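Long-range contact in enoyl-CoA hydratase (PDB 7MCM), which probably hydrates the double bond of enoyl-CoA thioesters to 3-hydroxyacyl-CoA in fatty acid metabolism: residues B[102-111]-B[124-132]. Numbering follows the deposited sequence.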
loop_
_atom_site.group_PDB
_atom_site.type_symbol
_atom_site.label_atom_id
_atom_site.label_comp_id
_atom_site.label_asym_id
_atom_site.label_seq_id
_atom_site.Cartn_x
_atom_site.Cartn_y
_atom_site.Cartn_z
ATOM N N LEU B 102 12.123 -15.392 -10.285
ATOM C CA LEU B 102 11.873 -16.001 -8.985
ATOM C C LEU B 102 10.518 -15.586 -8.444
ATOM O O LEU B 102 9.869 -16.359 -7.730
ATOM C CB LEU B 102 12.991 -15.617 -8.017
ATOM C CG LEU B 102 14.141 -16.615 -7.996
ATOM C CD1 LEU B 102 15.182 -16.150 -7.014
ATOM C CD2 LEU B 102 13.631 -18.018 -7.648
ATOM N N GLN B 103 10.063 -14.381 -8.805
ATOM C CA GLN B 103 8.749 -13.910 -8.387
ATOM C C GLN B 103 7.632 -14.726 -8.997
ATOM O O GLN B 103 6.561 -14.836 -8.398
ATOM C CB GLN B 103 8.554 -12.444 -8.779
ATOM C CG GLN B 103 9.152 -11.417 -7.836
ATOM C CD GLN B 103 8.565 -11.513 -6.436
ATOM O OE1 GLN B 103 9.215 -11.978 -5.495
ATOM N NE2 GLN B 103 7.316 -11.061 -6.293
ATOM N N ARG B 104 7.827 -15.253 -10.201
ATOM C CA ARG B 104 6.800 -16.080 -10.809
ATOM C C ARG B 104 7.056 -17.569 -10.607
ATOM O O ARG B 104 6.240 -18.390 -11.046
ATOM C CB ARG B 104 6.649 -15.740 -12.297
ATOM C CG ARG B 104 7.747 -16.271 -13.174
ATOM C CD ARG B 104 7.457 -16.075 -14.670
ATOM N NE ARG B 104 8.548 -16.621 -15.473
ATOM C CZ ARG B 104 9.639 -15.939 -15.803
ATOM N NH1 ARG B 104 9.791 -14.668 -15.459
ATOM N NH2 ARG B 104 10.604 -16.548 -16.491
ATOM N N CYS B 105 8.142 -17.938 -9.921
ATOM C CA CYS B 105 8.409 -19.343 -9.628
ATOM C C CYS B 105 7.457 -19.852 -8.557
ATOM O O CYS B 105 7.486 -19.375 -7.414
ATOM C CB CYS B 105 9.851 -19.534 -9.174
ATOM S SG CYS B 105 10.312 -21.280 -8.988
ATOM N N GLU B 106 6.661 -20.866 -8.912
ATOM C CA GLU B 106 5.638 -21.390 -8.018
ATOM C C GLU B 106 6.177 -22.386 -7.006
ATOM O O GLU B 106 5.465 -22.714 -6.052
ATOM C CB GLU B 106 4.525 -22.064 -8.810
ATOM C CG GLU B 106 3.936 -21.201 -9.879
ATOM C CD GLU B 106 2.879 -21.940 -10.662
ATOM O OE1 GLU B 106 2.491 -23.058 -10.239
ATOM O OE2 GLU B 106 2.439 -21.403 -11.703
ATOM N N VAL B 107 7.381 -22.908 -7.200
ATOM C CA VAL B 107 7.880 -23.911 -6.267
ATOM C C VAL B 107 8.865 -23.242 -5.315
ATOM O O VAL B 107 9.549 -22.280 -5.701
ATOM C CB VAL B 107 8.502 -25.119 -6.999
ATOM C CG1 VAL B 107 7.617 -25.559 -8.175
ATOM C CG2 VAL B 107 9.885 -24.827 -7.460
ATOM N N PRO B 108 8.939 -23.702 -4.062
ATOM C CA PRO B 108 9.948 -23.184 -3.131
ATOM C C PRO B 108 11.359 -23.421 -3.651
ATOM O O PRO B 108 11.649 -24.453 -4.263
ATOM C CB PRO B 108 9.697 -23.981 -1.847
ATOM C CG PRO B 108 8.379 -24.646 -2.016
ATOM C CD PRO B 108 8.026 -24.678 -3.452
ATOM N N VAL B 109 12.241 -22.454 -3.382
ATOM C CA VAL B 109 13.641 -22.499 -3.798
ATOM C C VAL B 109 14.529 -22.413 -2.562
ATOM O O VAL B 109 14.460 -21.436 -1.805
ATOM C CB VAL B 109 13.989 -21.371 -4.784
ATOM C CG1 VAL B 109 15.441 -21.488 -5.194
ATOM C CG2 VAL B 109 13.098 -21.439 -6.032
ATOM N N ILE B 110 15.392 -23.405 -2.385
ATOM C CA ILE B 110 16.382 -23.420 -1.313
ATOM C C ILE B 110 17.734 -23.026 -1.907
ATOM O O ILE B 110 18.226 -23.691 -2.824
ATOM C CB ILE B 110 16.453 -24.808 -0.655
ATOM C CG1 ILE B 110 15.150 -25.124 0.081
ATOM C CG2 ILE B 110 17.642 -24.925 0.302
ATOM C CD1 ILE B 110 14.951 -26.646 0.230
ATOM N N ALA B 111 18.339 -21.941 -1.406
ATOM C CA ALA B 111 19.704 -21.592 -1.811
ATOM C C ALA B 111 20.689 -22.387 -0.962
ATOM O O ALA B 111 20.719 -22.235 0.265
ATOM C CB ALA B 111 19.965 -20.090 -1.638
ATOM N N LEU B 124 20.806 -12.902 -5.347
ATOM C CA LEU B 124 20.119 -14.117 -5.773
ATOM C C LEU B 124 19.837 -15.037 -4.586
ATOM O O LEU B 124 18.709 -15.515 -4.417
ATOM C CB LEU B 124 20.947 -14.841 -6.832
ATOM C CG LEU B 124 20.425 -16.208 -7.308
ATOM C CD1 LEU B 124 19.075 -16.082 -7.950
ATOM C CD2 LEU B 124 21.420 -16.851 -8.257
ATOM N N ALA B 125 20.849 -15.297 -3.748
ATOM C CA ALA B 125 20.619 -16.154 -2.586
ATOM C C ALA B 125 19.527 -15.584 -1.697
ATOM O O ALA B 125 18.634 -16.311 -1.236
ATOM C CB ALA B 125 21.906 -16.317 -1.788
ATOM N N VAL B 126 19.549 -14.267 -1.499
ATOM C CA VAL B 126 18.586 -13.592 -0.648
ATOM C C VAL B 126 17.184 -13.600 -1.251
ATOM O O VAL B 126 16.191 -13.493 -0.526
ATOM C CB VAL B 126 19.133 -12.169 -0.405
ATOM C CG1 VAL B 126 18.208 -11.388 0.391
ATOM C CG2 VAL B 126 20.484 -12.255 0.309
ATOM N N MET B 127 17.070 -13.721 -2.570
ATOM C CA MET B 127 15.761 -13.810 -3.213
ATOM C C MET B 127 15.130 -15.192 -3.096
ATOM O O MET B 127 13.942 -15.343 -3.412
ATOM C CB MET B 127 15.883 -13.471 -4.698
ATOM C CG MET B 127 16.200 -12.036 -5.005
ATOM S SD MET B 127 16.687 -11.909 -6.748
ATOM C CE MET B 127 17.430 -10.278 -6.692
ATOM N N CYS B 128 15.910 -16.209 -2.728
ATOM C CA CYS B 128 15.389 -17.554 -2.527
ATOM C C CYS B 128 14.596 -17.630 -1.222
ATOM O O CYS B 128 14.674 -16.742 -0.367
ATOM C CB CYS B 128 16.538 -18.559 -2.542
ATOM S SG CYS B 128 17.366 -18.670 -4.172
ATOM N N ASP B 129 13.798 -18.698 -1.080
ATOM C CA ASP B 129 12.885 -18.780 0.063
ATOM C C ASP B 129 13.612 -19.130 1.353
ATOM O O ASP B 129 13.263 -18.620 2.424
ATOM C CB ASP B 129 11.772 -19.795 -0.212
ATOM C CG ASP B 129 10.946 -19.428 -1.436
ATOM O OD1 ASP B 129 10.387 -18.314 -1.462
ATOM O OD2 ASP B 129 10.882 -20.231 -2.384
ATOM N N LEU B 130 14.606 -20.001 1.266
ATOM C CA LEU B 130 15.364 -20.508 2.403
ATOM C C LEU B 130 16.823 -20.511 2.003
ATOM O O LEU B 130 17.135 -20.798 0.848
ATOM C CB LEU B 130 14.955 -21.948 2.784
ATOM C CG LEU B 130 13.549 -22.161 3.318
ATOM C CD1 LEU B 130 13.272 -23.619 3.560
ATOM C CD2 LEU B 130 13.468 -21.404 4.615
ATOM N N ARG B 131 17.712 -20.203 2.949
ATOM C CA ARG B 131 19.146 -20.278 2.707
ATOM C C ARG B 131 19.805 -21.167 3.744
ATOM O O ARG B 131 19.503 -21.075 4.936
ATOM C CB ARG B 131 19.808 -18.909 2.756
ATOM C CG ARG B 131 19.634 -18.069 1.519
ATOM C CD ARG B 131 19.660 -16.583 1.903
ATOM N NE ARG B 131 18.559 -16.247 2.795
ATOM C CZ ARG B 131 17.306 -16.127 2.384
ATOM N NH1 ARG B 131 16.977 -16.329 1.113
ATOM N NH2 ARG B 131 16.364 -15.795 3.261
ATOM N N ILE B 132 20.701 -22.037 3.276
ATOM C CA ILE B 132 21.670 -22.716 4.121
ATOM C C ILE B 132 23.026 -22.543 3.451
ATOM O O ILE B 132 23.114 -22.299 2.244
ATOM C CB ILE B 132 21.335 -24.210 4.329
ATOM C CG1 ILE B 132 21.400 -24.954 3.009
ATOM C CG2 ILE B 132 19.942 -24.386 4.905
ATOM C CD1 ILE B 132 21.149 -26.450 3.153
HETATM O O HOH W 1 11.623 -14.217 -4.678
#
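With CG anti to its carbonyl carbon (chi1 -60°), Asp129 places its carboxylate at the start of strand 109-113, and Val109, whose CG1 stands anti to the backbone N (chi1 -179°), lays that methyl against the Cys128 sulfur, CG1 to SG 3.6 Å. The anti lone pair of Asp129 OD2 takes the N-H of Val109 at 2.8 Å, while Val109 O receives the Asp129 backbone N at 2.9 Å in its carbonyl plane; residue 129 thus holds both polar backbone atoms of Val109. The parallel ladder follows: Ala111 N donates to Leu130 O at 2.8 Å, and Ile132 N meets Ala111 O almost head-on. Ile110 and Leu130 run side by side on one face of the sheet; on the other, Ala111 CB rests against Arg131 CG (3.8 Å) and Cys128 CB. Arg131 NH1 hydrogen-bonds to Ala125 O (2.9 Å) and, from above the carbonyl plane, to Cys128 O, both near the guanidinium plane, tying the strand to the end of the preceding helix. The Leu102 side chain crosses that of Met127 at about a right angle, its CD1 touching Met127 CB at 3.6 Å. Two successive helix-strand units of the crotonase fold meet here: helices 97-104 and 120-127 pack on one face of the central sheet, helix 197-209 covers Ile110 and Leu130 on the other, Lys220 salt-bridges Asp129, and strands 54-59 and 191-192 flank the pair.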